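Long-range contact in autophagy-related protein 9 (Schizosaccharomyces pombe, PDB 7D0I), which scrambles phospholipids between membrane leaflets as a homotrimer and supplies membrane to the growing autophagosome: residues N355-H367 and T624-F636. The protein carries 1 engineered substitution. Sequence-based numbering, arbitrary orientation.
Sequences NNGIINIELPLLH and TFPSCSQDIVDFF
With CG1 of Ile359 trans to its own nitrogen (chi1 -169°) and the chain extended beyond it, this side chain reaches Phe625, whose ring comes to meet it with CG opposite the carbonyl carbon. The result is a CH-pi contact: Ile359 CD1 lies 3.8 Å from the Phe625 ring centroid and 20° off the ring normal, hence over the face. Ile361 CG2 touches the same ring in its plane, 4.0 Å from Phe625 CE1, so the phenyl is held over a face by one isoleucine and at an edge by the next but one. Ile359 CD1 also meets Ile632 CD1 on the helix starting at Ser629. About one turn beyond Ile632, Phe635 is crossed by Ile358 at about a right angle: Ile358 CG1 is 3.6 Å from Phe635 CD2, while Ile358 CG2 rests against Phe635 CB. Cutting Ile358 back to an alanine is likely to open a gap beside Phe635 CD2 and CB and leave the ring less firmly fixed on this side, although Tyr349 and Leu353 of helix 345-355 also touch it. The polar link lies at the other end, where Thr624 OG1 donates to Asn360 O over 3.2 Å, with a C=O...donor angle of 158° and the donor somewhat out of the carbonyl plane. The Asn360 side chain turns back on its own loop, OD1 accepting from Glu362 N in an Asx turn, and Asn360 CB packs 3.6 Å from Cys628 SG at the helix N-cap. Thr624 CG2, meanwhile, meets Pro364 CG. The loop 355-367 is thereby laid along the junction between helices 603-624 and 629-638, and the side chain of Phe625 lies about 11 Å from a bound lauryl maltose neopentyl glycol; one hydrogen bond and no salt bridge across the interface imply an association that is chiefly apolar.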
loop_
_atom_site.group_PDB
_atom_site.type_symbol
_atom_site.label_atom_id
_atom_site.label_comp_id
_atom_site.label_asym_id
_atom_site.label_seq_id
_atom_site.Cartn_x
_atom_site.Cartn_y
_atom_site.Cartn_z
ATOM N N ASN A 355 12.332 -34.364 13.175
ATOM C CA ASN A 355 12.593 -33.001 13.621
ATOM C C ASN A 355 12.429 -32.853 15.125
ATOM O O ASN A 355 13.043 -31.972 15.732
ATOM C CB ASN A 355 11.674 -32.034 12.891
ATOM C CG ASN A 355 12.179 -31.689 11.525
ATOM O OD1 ASN A 355 12.977 -32.418 10.951
ATOM N ND2 ASN A 355 11.727 -30.566 10.992
ATOM N N ASN A 356 11.598 -33.681 15.740
ATOM C CA ASN A 356 11.345 -33.575 17.169
ATOM C C ASN A 356 12.127 -34.587 17.985
ATOM O O ASN A 356 11.873 -34.716 19.184
ATOM C CB ASN A 356 9.855 -33.731 17.450
ATOM C CG ASN A 356 9.025 -32.720 16.711
ATOM O OD1 ASN A 356 8.069 -33.065 16.033
ATOM N ND2 ASN A 356 9.393 -31.458 16.832
ATOM N N GLY A 357 13.058 -35.308 17.375
ATOM C CA GLY A 357 13.904 -36.205 18.126
ATOM C C GLY A 357 13.201 -37.375 18.764
ATOM O O GLY A 357 13.744 -37.977 19.691
ATOM N N ILE A 358 11.999 -37.721 18.304
ATOM C CA ILE A 358 11.313 -38.886 18.851
ATOM C C ILE A 358 12.137 -40.139 18.614
ATOM O O ILE A 358 12.175 -41.044 19.452
ATOM C CB ILE A 358 9.907 -39.018 18.244
ATOM C CG1 ILE A 358 9.172 -37.684 18.291
ATOM C CG2 ILE A 358 9.129 -40.072 18.976
ATOM C CD1 ILE A 358 8.782 -37.254 19.660
ATOM N N ILE A 359 12.804 -40.212 17.469
ATOM C CA ILE A 359 13.664 -41.331 17.121
ATOM C C ILE A 359 15.093 -40.818 17.066
ATOM O O ILE A 359 15.346 -39.708 16.583
ATOM C CB ILE A 359 13.231 -41.976 15.790
ATOM C CG1 ILE A 359 13.959 -43.291 15.567
ATOM C CG2 ILE A 359 13.467 -41.049 14.626
ATOM C CD1 ILE A 359 13.409 -44.066 14.410
ATOM N N ASN A 360 16.020 -41.602 17.599
ATOM C CA ASN A 360 17.405 -41.175 17.744
ATOM C C ASN A 360 18.225 -41.717 16.584
ATOM O O ASN A 360 18.461 -42.925 16.496
ATOM C CB ASN A 360 17.973 -41.654 19.074
ATOM C CG ASN A 360 19.373 -41.161 19.316
ATOM O OD1 ASN A 360 19.760 -40.110 18.821
ATOM N ND2 ASN A 360 20.146 -41.923 20.076
ATOM N N ILE A 361 18.660 -40.830 15.698
ATOM C CA ILE A 361 19.490 -41.205 14.566
ATOM C C ILE A 361 20.937 -40.772 14.775
ATOM O O ILE A 361 21.673 -40.595 13.811
ATOM C CB ILE A 361 18.934 -40.647 13.249
ATOM C CG1 ILE A 361 18.742 -39.140 13.360
ATOM C CG2 ILE A 361 17.637 -41.328 12.887
ATOM C CD1 ILE A 361 18.280 -38.508 12.099
ATOM N N GLU A 362 21.353 -40.591 16.020
ATOM C CA GLU A 362 22.707 -40.166 16.332
ATOM C C GLU A 362 23.562 -41.388 16.629
ATOM O O GLU A 362 23.193 -42.219 17.462
ATOM C CB GLU A 362 22.713 -39.211 17.521
ATOM C CG GLU A 362 24.061 -38.599 17.798
ATOM C CD GLU A 362 23.957 -37.334 18.608
ATOM O OE1 GLU A 362 22.882 -37.091 19.192
ATOM O OE2 GLU A 362 24.948 -36.578 18.655
ATOM N N LEU A 363 24.691 -41.496 15.946
ATOM C CA LEU A 363 25.540 -42.659 16.114
ATOM C C LEU A 363 26.079 -42.716 17.541
ATOM O O LEU A 363 26.381 -41.674 18.131
ATOM C CB LEU A 363 26.690 -42.632 15.113
ATOM C CG LEU A 363 26.235 -42.796 13.668
ATOM C CD1 LEU A 363 27.389 -42.563 12.727
ATOM C CD2 LEU A 363 25.656 -44.178 13.474
ATOM N N PRO A 364 26.198 -43.908 18.124
ATOM C CA PRO A 364 26.630 -43.987 19.527
ATOM C C PRO A 364 28.043 -43.484 19.759
ATOM O O PRO A 364 28.305 -42.835 20.780
ATOM C CB PRO A 364 26.501 -45.483 19.842
ATOM C CG PRO A 364 25.520 -46.001 18.846
ATOM C CD PRO A 364 25.772 -45.215 17.604
ATOM N N LEU A 365 28.966 -43.760 18.841
ATOM C CA LEU A 365 30.365 -43.404 19.036
ATOM C C LEU A 365 30.775 -42.168 18.242
ATOM O O LEU A 365 31.344 -41.231 18.806
ATOM C CB LEU A 365 31.266 -44.586 18.663
ATOM C CG LEU A 365 32.735 -44.432 19.049
ATOM C CD1 LEU A 365 32.863 -44.313 20.555
ATOM C CD2 LEU A 365 33.560 -45.594 18.529
ATOM N N LEU A 366 30.494 -42.151 16.939
ATOM C CA LEU A 366 30.894 -41.026 16.106
ATOM C C LEU A 366 30.179 -39.737 16.489
ATOM O O LEU A 366 30.673 -38.653 16.164
ATOM C CB LEU A 366 30.636 -41.361 14.637
ATOM C CG LEU A 366 31.619 -40.832 13.595
ATOM C CD1 LEU A 366 31.628 -41.757 12.395
ATOM C CD2 LEU A 366 31.260 -39.422 13.170
ATOM N N HIS A 367 29.038 -39.830 17.172
ATOM C CA HIS A 367 28.308 -38.668 17.675
ATOM C C HIS A 367 27.852 -37.763 16.530
ATOM O O HIS A 367 28.138 -36.565 16.497
ATOM C CB HIS A 367 29.155 -37.892 18.690
ATOM C CG HIS A 367 28.413 -37.512 19.932
ATOM N ND1 HIS A 367 28.138 -38.411 20.938
ATOM C CD2 HIS A 367 27.898 -36.327 20.335
ATOM C CE1 HIS A 367 27.481 -37.799 21.907
ATOM N NE2 HIS A 367 27.322 -36.533 21.565
ATOM N N THR A 624 20.395 -48.040 18.891
ATOM C CA THR A 624 19.696 -46.805 19.222
ATOM C C THR A 624 18.206 -46.859 18.933
ATOM O O THR A 624 17.431 -46.199 19.630
ATOM C CB THR A 624 20.294 -45.623 18.464
ATOM O OG1 THR A 624 19.913 -45.703 17.088
ATOM C CG2 THR A 624 21.800 -45.641 18.562
ATOM N N PHE A 625 17.783 -47.623 17.923
ATOM C CA PHE A 625 16.362 -47.638 17.578
ATOM C C PHE A 625 15.530 -48.430 18.574
ATOM O O PHE A 625 14.463 -47.937 18.974
ATOM C CB PHE A 625 16.168 -48.156 16.150
ATOM C CG PHE A 625 16.396 -47.118 15.094
ATOM C CD1 PHE A 625 16.721 -45.825 15.432
ATOM C CD2 PHE A 625 16.277 -47.440 13.762
ATOM C CE1 PHE A 625 16.930 -44.883 14.462
ATOM C CE2 PHE A 625 16.484 -46.497 12.791
ATOM C CZ PHE A 625 16.813 -45.220 13.140
ATOM N N PRO A 626 15.915 -49.641 18.996
ATOM C CA PRO A 626 15.066 -50.350 19.967
ATOM C C PRO A 626 14.849 -49.576 21.252
ATOM O O PRO A 626 13.722 -49.532 21.758
ATOM C CB PRO A 626 15.838 -51.651 20.207
ATOM C CG PRO A 626 16.577 -51.863 18.962
ATOM C CD PRO A 626 17.015 -50.500 18.534
ATOM N N SER A 627 15.893 -48.946 21.786
ATOM C CA SER A 627 15.743 -48.149 22.995
ATOM C C SER A 627 14.748 -47.014 22.818
ATOM O O SER A 627 14.219 -46.509 23.812
ATOM C CB SER A 627 17.092 -47.578 23.415
ATOM O OG SER A 627 17.522 -46.582 22.508
ATOM N N CYS A 628 14.487 -46.597 21.582
ATOM C CA CYS A 628 13.531 -45.539 21.296
ATOM C C CYS A 628 12.210 -46.075 20.762
ATOM O O CYS A 628 11.419 -45.312 20.206
ATOM C CB CYS A 628 14.130 -44.542 20.304
ATOM S SG CYS A 628 15.540 -43.619 20.922
ATOM N N SER A 629 11.953 -47.374 20.915
ATOM C CA SER A 629 10.734 -47.944 20.358
ATOM C C SER A 629 9.511 -47.468 21.124
ATOM O O SER A 629 8.538 -46.998 20.523
ATOM C CB SER A 629 10.812 -49.466 20.368
ATOM O OG SER A 629 10.938 -49.942 21.689
ATOM N N GLN A 630 9.547 -47.569 22.453
ATOM C CA GLN A 630 8.415 -47.163 23.278
ATOM C C GLN A 630 7.927 -45.772 22.897
ATOM O O GLN A 630 6.765 -45.588 22.524
ATOM C CB GLN A 630 8.801 -47.210 24.754
ATOM C CG GLN A 630 7.637 -46.995 25.697
ATOM C CD GLN A 630 6.662 -48.148 25.679
ATOM O OE1 GLN A 630 7.014 -49.278 26.010
ATOM N NE2 GLN A 630 5.431 -47.871 25.283
ATOM N N ASP A 631 8.824 -44.783 22.965
ATOM C CA ASP A 631 8.478 -43.413 22.597
ATOM C C ASP A 631 7.732 -43.368 21.275
ATOM O O ASP A 631 6.685 -42.720 21.164
ATOM C CB ASP A 631 9.737 -42.556 22.510
ATOM C CG ASP A 631 10.262 -42.160 23.865
ATOM O OD1 ASP A 631 9.478 -42.181 24.835
ATOM O OD2 ASP A 631 11.458 -41.817 23.958
ATOM N N ILE A 632 8.244 -44.075 20.269
ATOM C CA ILE A 632 7.625 -44.046 18.949
ATOM C C ILE A 632 6.156 -44.417 19.049
ATOM O O ILE A 632 5.282 -43.688 18.571
ATOM C CB ILE A 632 8.379 -44.969 17.981
ATOM C CG1 ILE A 632 9.737 -44.370 17.648
ATOM C CG2 ILE A 632 7.577 -45.175 16.727
ATOM C CD1 ILE A 632 10.671 -45.337 17.010
ATOM N N VAL A 633 5.861 -45.532 19.720
ATOM C CA VAL A 633 4.470 -45.933 19.900
ATOM C C VAL A 633 3.679 -44.808 20.553
ATOM O O VAL A 633 2.621 -44.399 20.054
ATOM C CB VAL A 633 4.387 -47.228 20.723
ATOM C CG1 VAL A 633 2.951 -47.556 21.019
ATOM C CG2 VAL A 633 5.032 -48.353 19.967
ATOM N N ASP A 634 4.206 -44.257 21.645
ATOM C CA ASP A 634 3.505 -43.175 22.320
ATOM C C ASP A 634 3.319 -41.988 21.395
ATOM O O ASP A 634 2.269 -41.339 21.415
ATOM C CB ASP A 634 4.256 -42.766 23.581
ATOM C CG ASP A 634 4.223 -43.836 24.642
ATOM O OD1 ASP A 634 5.028 -44.782 24.562
ATOM O OD2 ASP A 634 3.378 -43.743 25.552
ATOM N N PHE A 635 4.312 -41.710 20.548
ATOM C CA PHE A 635 4.184 -40.592 19.626
ATOM C C PHE A 635 2.982 -40.771 18.715
ATOM O O PHE A 635 2.291 -39.803 18.393
ATOM C CB PHE A 635 5.453 -40.432 18.801
ATOM C CG PHE A 635 5.358 -39.366 17.761
ATOM C CD1 PHE A 635 5.061 -39.682 16.454
ATOM C CD2 PHE A 635 5.560 -38.047 18.090
ATOM C CE1 PHE A 635 4.963 -38.707 15.512
ATOM C CE2 PHE A 635 5.465 -37.075 17.146
ATOM C CZ PHE A 635 5.166 -37.405 15.858
ATOM N N PHE A 636 2.705 -42.003 18.300
ATOM C CA PHE A 636 1.579 -42.204 17.408
ATOM C C PHE A 636 0.248 -42.149 18.132
ATOM O O PHE A 636 -0.790 -42.035 17.476
ATOM C CB PHE A 636 1.719 -43.531 16.669
ATOM C CG PHE A 636 2.738 -43.498 15.575
ATOM C CD1 PHE A 636 2.456 -42.900 14.369
ATOM C CD2 PHE A 636 3.982 -44.057 15.757
ATOM C CE1 PHE A 636 3.389 -42.861 13.373
ATOM C CE2 PHE A 636 4.914 -44.019 14.756
ATOM C CZ PHE A 636 4.618 -43.422 13.565
#